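Local atomic coordinates of ATP-dependent 6-phosphofructokinase isozyme 2 (Escherichia coli, PDB entry 3UMO), a protein that catalyses the ATP-dependent phosphorylation of fructose 6-phosphate to fructose 1,6-bisphosphate, the first committing step of glycolysis, and works as a homodimer. Residues 1-6 with 54-59. Numbering follows the deposited sequence.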
ATOM      1  N   MET A   1      38.996 -29.926  -8.556  1.00 68.57           N
ATOM      2  CA  MET A   1      37.582 -29.572  -8.605  1.00 63.66           C
ATOM      3  C   MET A   1      36.974 -29.952  -9.953  1.00 64.61           C
ATOM      4  O   MET A   1      37.575 -29.716 -11.004  1.00 69.39           O
ATOM      5  CB  MET A   1      37.388 -28.074  -8.348  1.00 54.58           C
ATOM      6  CG  MET A   1      35.930 -27.675  -8.170  1.00 45.77           C
ATOM      7  SD  MET A   1      35.589 -25.909  -8.312  1.00 83.02           S
ATOM      8  CE  MET A   1      35.815 -25.352  -6.623  1.00 80.93           C
ATOM      9  N   VAL A   2      35.786 -30.547  -9.920  1.00 55.26           N
ATOM     10  CA  VAL A   2      35.093 -30.919 -11.148  1.00 44.52           C
ATOM     11  C   VAL A   2      34.411 -29.700 -11.750  1.00 37.06           C
ATOM     12  O   VAL A   2      34.270 -28.675 -11.091  1.00 41.32           O
ATOM     13  CB  VAL A   2      34.045 -32.019 -10.900  1.00 41.20           C
ATOM     14  CG1 VAL A   2      34.729 -33.323 -10.504  1.00 46.37           C
ATOM     15  CG2 VAL A   2      33.055 -31.580  -9.834  1.00 32.95           C
ATOM     16  N   ARG A   3      33.990 -29.812 -13.002  1.00 32.68           N
ATOM     17  CA  ARG A   3      33.322 -28.699 -13.663  1.00 36.55           C
ATOM     18  C   ARG A   3      31.879 -28.543 -13.188  1.00 30.53           C
ATOM     19  O   ARG A   3      31.241 -29.508 -12.766  1.00 30.87           O
ATOM     20  CB  ARG A   3      33.376 -28.870 -15.180  1.00 29.70           C
ATOM     21  CG  ARG A   3      34.801 -28.944 -15.730  1.00 42.74           C
ATOM     22  CD  ARG A   3      34.805 -28.679 -17.218  1.00 55.36           C
ATOM     23  NE  ARG A   3      33.902 -27.578 -17.540  1.00 66.34           N
ATOM     24  CZ  ARG A   3      33.676 -27.121 -18.767  1.00 70.57           C
ATOM     25  NH1 ARG A   3      34.287 -27.671 -19.809  1.00 71.40           N
ATOM     26  NH2 ARG A   3      32.830 -26.117 -18.953  1.00 70.74           N
ATOM     27  N   ILE A   4      31.374 -27.316 -13.261  1.00 23.51           N
ATOM     28  CA  ILE A   4      30.018 -27.011 -12.819  1.00 22.12           C
ATOM     29  C   ILE A   4      29.188 -26.406 -13.945  1.00 27.10           C
ATOM     30  O   ILE A   4      29.642 -25.499 -14.652  1.00 27.19           O
ATOM     31  CB  ILE A   4      30.035 -26.038 -11.628  1.00 26.52           C
ATOM     32  CG1 ILE A   4      30.865 -26.624 -10.486  1.00 27.50           C
ATOM     33  CG2 ILE A   4      28.618 -25.734 -11.154  1.00 25.53           C
ATOM     34  CD1 ILE A   4      31.212 -25.612  -9.397  1.00 29.43           C
ATOM     35  N   TYR A   5      27.971 -26.915 -14.106  1.00 22.97           N
ATOM     36  CA  TYR A   5      27.031 -26.394 -15.084  1.00 24.31           C
ATOM     37  C   TYR A   5      25.727 -26.053 -14.390  1.00 23.08           C
ATOM     38  O   TYR A   5      25.390 -26.645 -13.359  1.00 20.93           O
ATOM     39  CB  TYR A   5      26.764 -27.438 -16.172  1.00 22.62           C
ATOM     40  CG  TYR A   5      27.984 -27.806 -16.986  1.00 22.05           C
ATOM     41  CD1 TYR A   5      28.882 -28.761 -16.532  1.00 24.80           C
ATOM     42  CD2 TYR A   5      28.230 -27.202 -18.214  1.00 29.22           C
ATOM     43  CE1 TYR A   5      30.004 -29.098 -17.274  1.00 27.53           C
ATOM     44  CE2 TYR A   5      29.346 -27.536 -18.963  1.00 30.90           C
ATOM     45  CZ  TYR A   5      30.226 -28.481 -18.487  1.00 31.01           C
ATOM     46  OH  TYR A   5      31.331 -28.821 -19.234  1.00 35.48           O
ATOM     47  N   THR A   6      24.981 -25.103 -14.945  1.00 19.27           N
ATOM     48  CA  THR A   6      23.633 -24.853 -14.444  1.00 20.51           C
ATOM     49  C   THR A   6      22.620 -24.919 -15.576  1.00 22.00           C
ATOM     50  O   THR A   6      22.963 -24.731 -16.753  1.00 23.48           O
ATOM     51  CB  THR A   6      23.492 -23.498 -13.708  1.00 21.53           C
ATOM     52  OG1 THR A   6      23.474 -22.430 -14.662  1.00 24.16           O
ATOM     53  CG2 THR A   6      24.615 -23.294 -12.692  1.00 22.71           C
ATOM     54  N   SER A  54      33.783 -21.002 -11.430  1.00 26.12           N
ATOM     55  CA  SER A  54      33.270 -20.873 -12.789  1.00 27.24           C
ATOM     56  C   SER A  54      32.174 -21.906 -13.038  1.00 26.57           C
ATOM     57  O   SER A  54      32.319 -23.076 -12.686  1.00 32.06           O
ATOM     58  CB  SER A  54      34.399 -21.055 -13.807  1.00 37.29           C
ATOM     59  OG  SER A  54      33.961 -20.733 -15.116  1.00 44.59           O
ATOM     60  N   ALA A  55      31.071 -21.465 -13.635  1.00 25.06           N
ATOM     61  CA  ALA A  55      29.974 -22.364 -13.974  1.00 23.49           C
ATOM     62  C   ALA A  55      29.377 -21.961 -15.309  1.00 27.41           C
ATOM     63  O   ALA A  55      29.181 -20.772 -15.575  1.00 27.75           O
ATOM     64  CB  ALA A  55      28.900 -22.347 -12.888  1.00 24.56           C
ATOM     65  N   THR A  56      29.089 -22.953 -16.147  1.00 24.45           N
ATOM     66  CA  THR A  56      28.502 -22.692 -17.456  1.00 25.37           C
ATOM     67  C   THR A  56      26.983 -22.744 -17.377  1.00 24.25           C
ATOM     68  O   THR A  56      26.412 -23.759 -16.973  1.00 25.27           O
ATOM     69  CB  THR A  56      28.996 -23.697 -18.505  1.00 24.30           C
ATOM     70  OG1 THR A  56      30.417 -23.577 -18.634  1.00 23.87           O
ATOM     71  CG2 THR A  56      28.356 -23.417 -19.855  1.00 25.22           C
ATOM     72  N   ALA A  57      26.334 -21.650 -17.767  1.00 25.13           N
ATOM     73  CA  ALA A  57      24.874 -21.568 -17.728  1.00 26.05           C
ATOM     74  C   ALA A  57      24.246 -22.077 -19.023  1.00 24.69           C
ATOM     75  O   ALA A  57      24.467 -21.510 -20.092  1.00 24.61           O
ATOM     76  CB  ALA A  57      24.427 -20.142 -17.455  1.00 24.17           C
ATOM     77  N   ILE A  58      23.443 -23.134 -18.915  1.00 22.74           N
ATOM     78  CA  ILE A  58      22.717 -23.670 -20.063  1.00 23.40           C
ATOM     79  C   ILE A  58      21.285 -23.154 -19.987  1.00 19.54           C
ATOM     80  O   ILE A  58      20.652 -23.255 -18.935  1.00 22.60           O
ATOM     81  CB  ILE A  58      22.694 -25.215 -20.043  1.00 22.41           C
ATOM     82  CG1 ILE A  58      24.115 -25.777 -19.942  1.00 25.27           C
ATOM     83  CG2 ILE A  58      21.978 -25.764 -21.277  1.00 26.75           C
ATOM     84  CD1 ILE A  58      24.166 -27.279 -19.688  1.00 28.85           C
ATOM     85  N   PHE A  59      20.783 -22.595 -21.087  1.00 22.93           N
ATOM     86  CA  PHE A  59      19.424 -22.046 -21.114  1.00 21.05           C
ATOM     87  C   PHE A  59      18.942 -21.752 -22.533  1.00 25.16           C
ATOM     88  O   PHE A  59      19.752 -21.540 -23.439  1.00 25.62           O
ATOM     89  CB  PHE A  59      19.320 -20.773 -20.248  1.00 19.41           C
ATOM     90  CG  PHE A  59      20.240 -19.661 -20.676  1.00 22.80           C
ATOM     91  CD1 PHE A  59      19.809 -18.691 -21.573  1.00 21.50           C
ATOM     92  CD2 PHE A  59      21.532 -19.573 -20.165  1.00 27.55           C
ATOM     93  CE1 PHE A  59      20.655 -17.658 -21.972  1.00 24.71           C
ATOM     94  CE2 PHE A  59      22.386 -18.542 -20.555  1.00 28.72           C
ATOM     95  CZ  PHE A  59      21.946 -17.583 -21.462  1.00 24.91           C
TER
HETATM   96  O   HOH W   1      31.722 -25.082 -16.642  1.00 36.27           O
HETATM   97  O   HOH W   2      33.329 -25.322 -13.817  1.00 35.26           O
HETATM   98  O   HOH W   3      21.505 -21.816 -16.609  1.00 20.39           O
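Thr6 and Thr56 share the central of three backbone bonds between two parallel strands: Thr6 N gives its hydrogen to Thr56 O at 2.8 Å, close to straight at 165°. Thr56 N in turn donates to Ile4 O and Ile58 N to Thr6 O, so 55-59 runs in register beside 4-6, with Tyr5 opposite Thr56 and Thr6 opposite Ala57. Three waters add bridges between the strands. One molecule accepts from Ile4 N and donates to Ser54 O; another links Arg3 NH2, Ile4 O and Thr56 OG1, lying 2.8 Å from that hydroxyl oxygen; a third donates to Thr6 OG1 and to Ile58 O. These are neighbouring inner strands of the parallel sheet of the ribokinase-type fold; the chain between them passes through strands of the smaller mixed sheet before helix 40-50. That helix covers the face bearing Ile4, Thr6 and Ala55, where Ile4 CG2 meets Ala55 CB at 3.8 Å and both side chains touch Ile48. Thr6 OG1, set between its own N and carbonyl carbon (chi1 75°), comes within 3.5 Å of Ala57 CA and is hydrogen-bonded to the carbonyl oxygen of Gly41, which is assigned to the substrate site. On the other face, Tyr5 and Thr56 lie side by side and point the same way, ring atom CD2 reaching Thr56 CB obliquely at 3.6 Å and Ile58 CD1 at 4.3 Å. Tyr5 OH, bonded to Glu129, sits 2.9 Å above the centre of the Arg3 guanidinium plane, while Thr56 OG1 lies at the edge of that group. An alanine in place of Tyr5 would probably open a gap beside Thr56 and Ile58, leave Glu129 OE1 without the tyrosine hydroxyl and take that hydroxyl away from over the Arg3 guanidinium.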